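Local coordinates for protein viral CASP8 and FADD-like apoptosis regulator (PDB 2BBR) that blocks death-receptor-induced apoptosis by interfering with host caspase-8 recruitment and activation at the death-inducing signalling complex, and suppresses host NF-kappa-B activation, at residues D21-H33 and S134-V146. Residues are numbered along the deposited sequence; the frame is centred on the assembly and turned at random.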
loop_
_atom_site.group_PDB
_atom_site.type_symbol
_atom_site.label_atom_id
_atom_site.label_comp_id
_atom_site.label_asym_id
_atom_site.label_seq_id
_atom_site.Cartn_x
_atom_site.Cartn_y
_atom_site.Cartn_z
ATOM N N ASP A 21 9.471 5.152 10.928
ATOM C CA ASP A 21 10.755 4.479 10.796
ATOM C C ASP A 21 10.934 4.053 9.343
ATOM O O ASP A 21 10.070 4.318 8.506
ATOM C CB ASP A 21 10.848 3.279 11.754
ATOM C CG ASP A 21 9.859 2.173 11.428
ATOM O OD1 ASP A 21 9.590 1.350 12.330
ATOM O OD2 ASP A 21 9.363 2.108 10.284
ATOM N N SER A 22 12.052 3.400 9.040
ATOM C CA SER A 22 12.337 2.980 7.673
ATOM C C SER A 22 11.310 2.034 7.064
ATOM O O SER A 22 11.040 2.103 5.866
ATOM C CB SER A 22 13.730 2.349 7.598
ATOM O OG SER A 22 14.735 3.303 7.894
ATOM N N HIS A 23 10.744 1.144 7.871
ATOM C CA HIS A 23 9.750 0.219 7.344
ATOM C C HIS A 23 8.506 1.003 6.933
ATOM O O HIS A 23 7.976 0.825 5.835
ATOM C CB HIS A 23 9.373 -0.831 8.387
ATOM C CG HIS A 23 8.432 -1.873 7.869
ATOM N ND1 HIS A 23 8.812 -2.828 6.949
ATOM C CD2 HIS A 23 7.118 -2.090 8.113
ATOM C CE1 HIS A 23 7.773 -3.586 6.650
ATOM N NE2 HIS A 23 6.732 -3.160 7.343
ATOM N N GLU A 24 8.046 1.881 7.817
ATOM C CA GLU A 24 6.873 2.693 7.534
ATOM C C GLU A 24 7.101 3.570 6.306
ATOM O O GLU A 24 6.186 3.758 5.505
ATOM C CB GLU A 24 6.523 3.545 8.754
ATOM C CG GLU A 24 6.125 2.711 9.960
ATOM C CD GLU A 24 6.013 3.524 11.233
ATOM O OE1 GLU A 24 6.991 4.216 11.579
ATOM O OE2 GLU A 24 4.953 3.462 11.888
ATOM N N ASP A 25 8.316 4.090 6.145
ATOM C CA ASP A 25 8.633 4.917 4.983
ATOM C C ASP A 25 8.430 4.100 3.709
ATOM O O ASP A 25 7.873 4.592 2.728
ATOM C CB ASP A 25 10.092 5.394 5.012
ATOM C CG ASP A 25 10.370 6.398 6.110
ATOM O OD1 ASP A 25 9.427 7.093 6.546
ATOM O OD2 ASP A 25 11.546 6.502 6.524
ATOM N N SER A 26 8.900 2.856 3.726
ATOM C CA SER A 26 8.775 1.978 2.571
ATOM C C SER A 26 7.309 1.723 2.235
ATOM O O SER A 26 6.928 1.690 1.067
ATOM C CB SER A 26 9.488 0.650 2.844
ATOM O OG SER A 26 9.385 -0.227 1.738
ATOM N N LEU A 27 6.490 1.534 3.262
ATOM C CA LEU A 27 5.073 1.294 3.044
ATOM C C LEU A 27 4.408 2.510 2.406
ATOM O O LEU A 27 3.594 2.370 1.496
ATOM C CB LEU A 27 4.371 0.941 4.360
ATOM C CG LEU A 27 4.899 -0.302 5.082
ATOM C CD1 LEU A 27 4.076 -0.564 6.330
ATOM C CD2 LEU A 27 4.840 -1.501 4.152
ATOM N N LEU A 28 4.752 3.704 2.879
ATOM C CA LEU A 28 4.162 4.905 2.309
ATOM C C LEU A 28 4.623 5.101 0.872
ATOM O O LEU A 28 3.833 5.476 0.009
ATOM C CB LEU A 28 4.513 6.135 3.147
ATOM C CG LEU A 28 3.894 6.188 4.546
ATOM C CD1 LEU A 28 4.127 7.567 5.143
ATOM C CD2 LEU A 28 2.398 5.901 4.466
ATOM N N LEU A 29 5.900 4.851 0.608
ATOM C CA LEU A 29 6.403 4.992 -0.752
ATOM C C LEU A 29 5.641 4.047 -1.679
ATOM O O LEU A 29 5.318 4.402 -2.809
ATOM C CB LEU A 29 7.905 4.703 -0.811
ATOM C CG LEU A 29 8.817 5.837 -0.336
ATOM C CD1 LEU A 29 10.262 5.378 -0.360
ATOM C CD2 LEU A 29 8.633 7.054 -1.234
ATOM N N PHE A 30 5.346 2.844 -1.194
ATOM C CA PHE A 30 4.598 1.873 -1.985
ATOM C C PHE A 30 3.183 2.397 -2.247
ATOM O O PHE A 30 2.675 2.317 -3.366
ATOM C CB PHE A 30 4.536 0.536 -1.245
ATOM C CG PHE A 30 3.641 -0.478 -1.895
ATOM C CD1 PHE A 30 4.096 -1.278 -2.941
ATOM C CD2 PHE A 30 2.332 -0.634 -1.461
ATOM C CE1 PHE A 30 3.251 -2.222 -3.542
ATOM C CE2 PHE A 30 1.488 -1.567 -2.052
ATOM C CZ PHE A 30 1.946 -2.364 -3.093
ATOM N N LEU A 31 2.549 2.944 -1.214
ATOM C CA LEU A 31 1.200 3.482 -1.365
ATOM C C LEU A 31 1.157 4.595 -2.409
ATOM O O LEU A 31 0.139 4.793 -3.080
ATOM C CB LEU A 31 0.685 4.030 -0.028
ATOM C CG LEU A 31 0.293 3.019 1.051
ATOM C CD1 LEU A 31 -0.119 3.764 2.311
ATOM C CD2 LEU A 31 -0.847 2.133 0.555
ATOM N N CYS A 32 2.269 5.315 -2.540
ATOM C CA CYS A 32 2.377 6.423 -3.488
ATOM C C CYS A 32 3.003 6.013 -4.814
ATOM O O CYS A 32 3.309 6.870 -5.639
ATOM C CB CYS A 32 3.231 7.545 -2.890
ATOM S SG CYS A 32 2.599 8.271 -1.373
ATOM N N HIS A 33 3.174 4.713 -5.029
ATOM C CA HIS A 33 3.818 4.222 -6.243
ATOM C C HIS A 33 3.245 4.717 -7.571
ATOM O O HIS A 33 4.003 5.076 -8.471
ATOM C CB HIS A 33 3.832 2.693 -6.239
ATOM C CG HIS A 33 4.689 2.093 -7.311
ATOM N ND1 HIS A 33 6.066 2.135 -7.278
ATOM C CD2 HIS A 33 4.359 1.452 -8.457
ATOM C CE1 HIS A 33 6.548 1.546 -8.359
ATOM N NE2 HIS A 33 5.532 1.123 -9.091
ATOM N N SER A 134 14.136 -8.295 1.252
ATOM C CA SER A 134 12.972 -7.749 0.558
ATOM C C SER A 134 11.676 -7.835 1.354
ATOM O O SER A 134 11.298 -8.902 1.833
ATOM C CB SER A 134 12.770 -8.458 -0.785
ATOM O OG SER A 134 13.854 -8.225 -1.665
ATOM N N ARG A 135 10.994 -6.699 1.476
ATOM C CA ARG A 135 9.721 -6.623 2.190
ATOM C C ARG A 135 8.604 -7.134 1.277
ATOM O O ARG A 135 8.800 -7.268 0.068
ATOM C CB ARG A 135 9.406 -5.170 2.564
ATOM C CG ARG A 135 10.471 -4.444 3.371
ATOM C CD ARG A 135 9.976 -3.047 3.738
ATOM N NE ARG A 135 10.873 -2.343 4.651
ATOM C CZ ARG A 135 11.966 -1.685 4.277
ATOM N NH1 ARG A 135 12.312 -1.629 3.000
ATOM N NH2 ARG A 135 12.718 -1.081 5.187
ATOM N N PHE A 136 7.433 -7.403 1.846
ATOM C CA PHE A 136 6.309 -7.863 1.037
ATOM C C PHE A 136 5.961 -6.836 -0.046
ATOM O O PHE A 136 5.700 -7.211 -1.192
ATOM C CB PHE A 136 5.072 -8.123 1.900
ATOM C CG PHE A 136 3.894 -8.652 1.123
ATOM C CD1 PHE A 136 3.899 -9.945 0.616
ATOM C CD2 PHE A 136 2.788 -7.846 0.875
ATOM C CE1 PHE A 136 2.822 -10.426 -0.126
ATOM C CE2 PHE A 136 1.708 -8.317 0.137
ATOM C CZ PHE A 136 1.722 -9.607 -0.367
ATOM N N VAL A 137 5.962 -5.549 0.294
ATOM C CA VAL A 137 5.631 -4.546 -0.717
ATOM C C VAL A 137 6.650 -4.559 -1.843
ATOM O O VAL A 137 6.322 -4.255 -2.989
ATOM C CB VAL A 137 5.533 -3.111 -0.132
ATOM C CG1 VAL A 137 4.312 -3.003 0.764
ATOM C CG2 VAL A 137 6.801 -2.755 0.628
ATOM N N GLU A 138 7.890 -4.913 -1.528
ATOM C CA GLU A 138 8.914 -4.974 -2.557
ATOM C C GLU A 138 8.681 -6.211 -3.431
ATOM O O GLU A 138 8.923 -6.178 -4.637
ATOM C CB GLU A 138 10.301 -4.950 -1.904
ATOM C CG GLU A 138 10.624 -3.550 -1.365
ATOM C CD GLU A 138 11.750 -3.504 -0.342
ATOM O OE1 GLU A 138 12.179 -2.383 0.005
ATOM O OE2 GLU A 138 12.194 -4.567 0.127
ATOM N N LEU A 139 8.183 -7.289 -2.834
ATOM C CA LEU A 139 7.856 -8.496 -3.589
ATOM C C LEU A 139 6.706 -8.157 -4.547
ATOM O O LEU A 139 6.724 -8.546 -5.718
ATOM C CB LEU A 139 7.426 -9.622 -2.644
ATOM C CG LEU A 139 6.801 -10.864 -3.286
ATOM C CD1 LEU A 139 7.775 -11.492 -4.272
ATOM C CD2 LEU A 139 6.414 -11.863 -2.201
ATOM N N VAL A 140 5.707 -7.426 -4.056
ATOM C CA VAL A 140 4.579 -7.043 -4.901
ATOM C C VAL A 140 5.057 -6.210 -6.091
ATOM O O VAL A 140 4.672 -6.472 -7.230
ATOM C CB VAL A 140 3.516 -6.255 -4.097
ATOM C CG1 VAL A 140 2.414 -5.752 -5.032
ATOM C CG2 VAL A 140 2.926 -7.145 -3.013
ATOM N N LEU A 141 5.906 -5.221 -5.840
ATOM C CA LEU A 141 6.400 -4.400 -6.937
ATOM C C LEU A 141 7.199 -5.234 -7.935
ATOM O O LEU A 141 7.099 -5.019 -9.144
ATOM C CB LEU A 141 7.251 -3.242 -6.406
ATOM C CG LEU A 141 6.478 -2.164 -5.635
ATOM C CD1 LEU A 141 7.450 -1.097 -5.154
ATOM C CD2 LEU A 141 5.409 -1.539 -6.522
ATOM N N ALA A 142 7.991 -6.179 -7.439
ATOM C CA ALA A 142 8.777 -7.032 -8.325
ATOM C C ALA A 142 7.849 -7.836 -9.239
ATOM O O ALA A 142 8.111 -7.976 -10.436
ATOM C CB ALA A 142 9.663 -7.963 -7.513
ATOM N N LEU A 143 6.769 -8.365 -8.675
ATOM C CA LEU A 143 5.805 -9.126 -9.464
ATOM C C LEU A 143 5.110 -8.211 -10.470
ATOM O O LEU A 143 4.873 -8.604 -11.612
ATOM C CB LEU A 143 4.766 -9.782 -8.549
ATOM C CG LEU A 143 5.274 -10.924 -7.662
ATOM C CD1 LEU A 143 4.256 -11.219 -6.573
ATOM C CD2 LEU A 143 5.550 -12.163 -8.499
ATOM N N GLU A 144 4.788 -6.992 -10.047
ATOM C CA GLU A 144 4.142 -6.027 -10.932
ATOM C C GLU A 144 5.050 -5.678 -12.100
ATOM O O GLU A 144 4.608 -5.570 -13.243
ATOM C CB GLU A 144 3.861 -4.715 -10.198
ATOM C CG GLU A 144 2.610 -4.651 -9.360
ATOM C CD GLU A 144 2.414 -3.267 -8.765
ATOM O OE1 GLU A 144 2.635 -2.269 -9.491
ATOM O OE2 GLU A 144 2.038 -3.179 -7.581
ATOM N N ASN A 145 6.329 -5.489 -11.800
ATOM C CA ASN A 145 7.281 -5.080 -12.816
ATOM C C ASN A 145 7.518 -6.061 -13.951
ATOM O O ASN A 145 7.990 -5.657 -15.017
ATOM C CB ASN A 145 8.599 -4.657 -12.154
ATOM C CG ASN A 145 8.447 -3.381 -11.343
ATOM O OD1 ASN A 145 7.503 -2.618 -11.552
ATOM N ND2 ASN A 145 9.380 -3.135 -10.427
ATOM N N VAL A 146 7.189 -7.332 -13.739
ATOM C CA VAL A 146 7.334 -8.326 -14.800
ATOM C C VAL A 146 5.959 -8.740 -15.328
ATOM O O VAL A 146 5.846 -9.655 -16.145
ATOM C CB VAL A 146 8.111 -9.584 -14.334
ATOM C CG1 VAL A 146 9.520 -9.196 -13.914
ATOM C CG2 VAL A 146 7.377 -10.273 -13.201
HETATM O O HOH W 1 10.988 0.071 -0.448
#
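Phe30 swings its CG anti to the backbone N (chi1 173°), which carries the ring across to Val137, while Arg135, the N-cap residue of helix 136-145, extended from CG to NE, reaches back to His23. Through these groups helix 22-31 of the first death effector domain packs on helix 136-145 of the second, their axes 30° from parallel, as part of the tandem-domain interface. The Phe30 ring is a knob in a hole made by Val137, Val140, Leu141 and Glu144. A flat aromatic suits this slot: Val137 CG1 lies over one face, a CH-pi contact 3.9 Å from the ring centroid, whereas Leu141 CG meets the edge in plane. Helix 95-104 adds Met100, Val101 and a cation-pi contact from Arg97, which also pairs with Glu144. Leu141 CD2 also makes a CH-pi contact with His33, almost on the ring normal. At the polar end Ser26, small enough to admit the guanidinium, lays CB over one face of Arg135, whose NH1 forms a salt bridge with Glu138 OE1. A water joins that oxygen to Ser26 OG. Both ring nitrogens of His23 have partners: NE2 bonds to Glu105, and ND1 accepts a bent bond from Arg135 NE at 3.1 Å, 29° out of the imidazole plane.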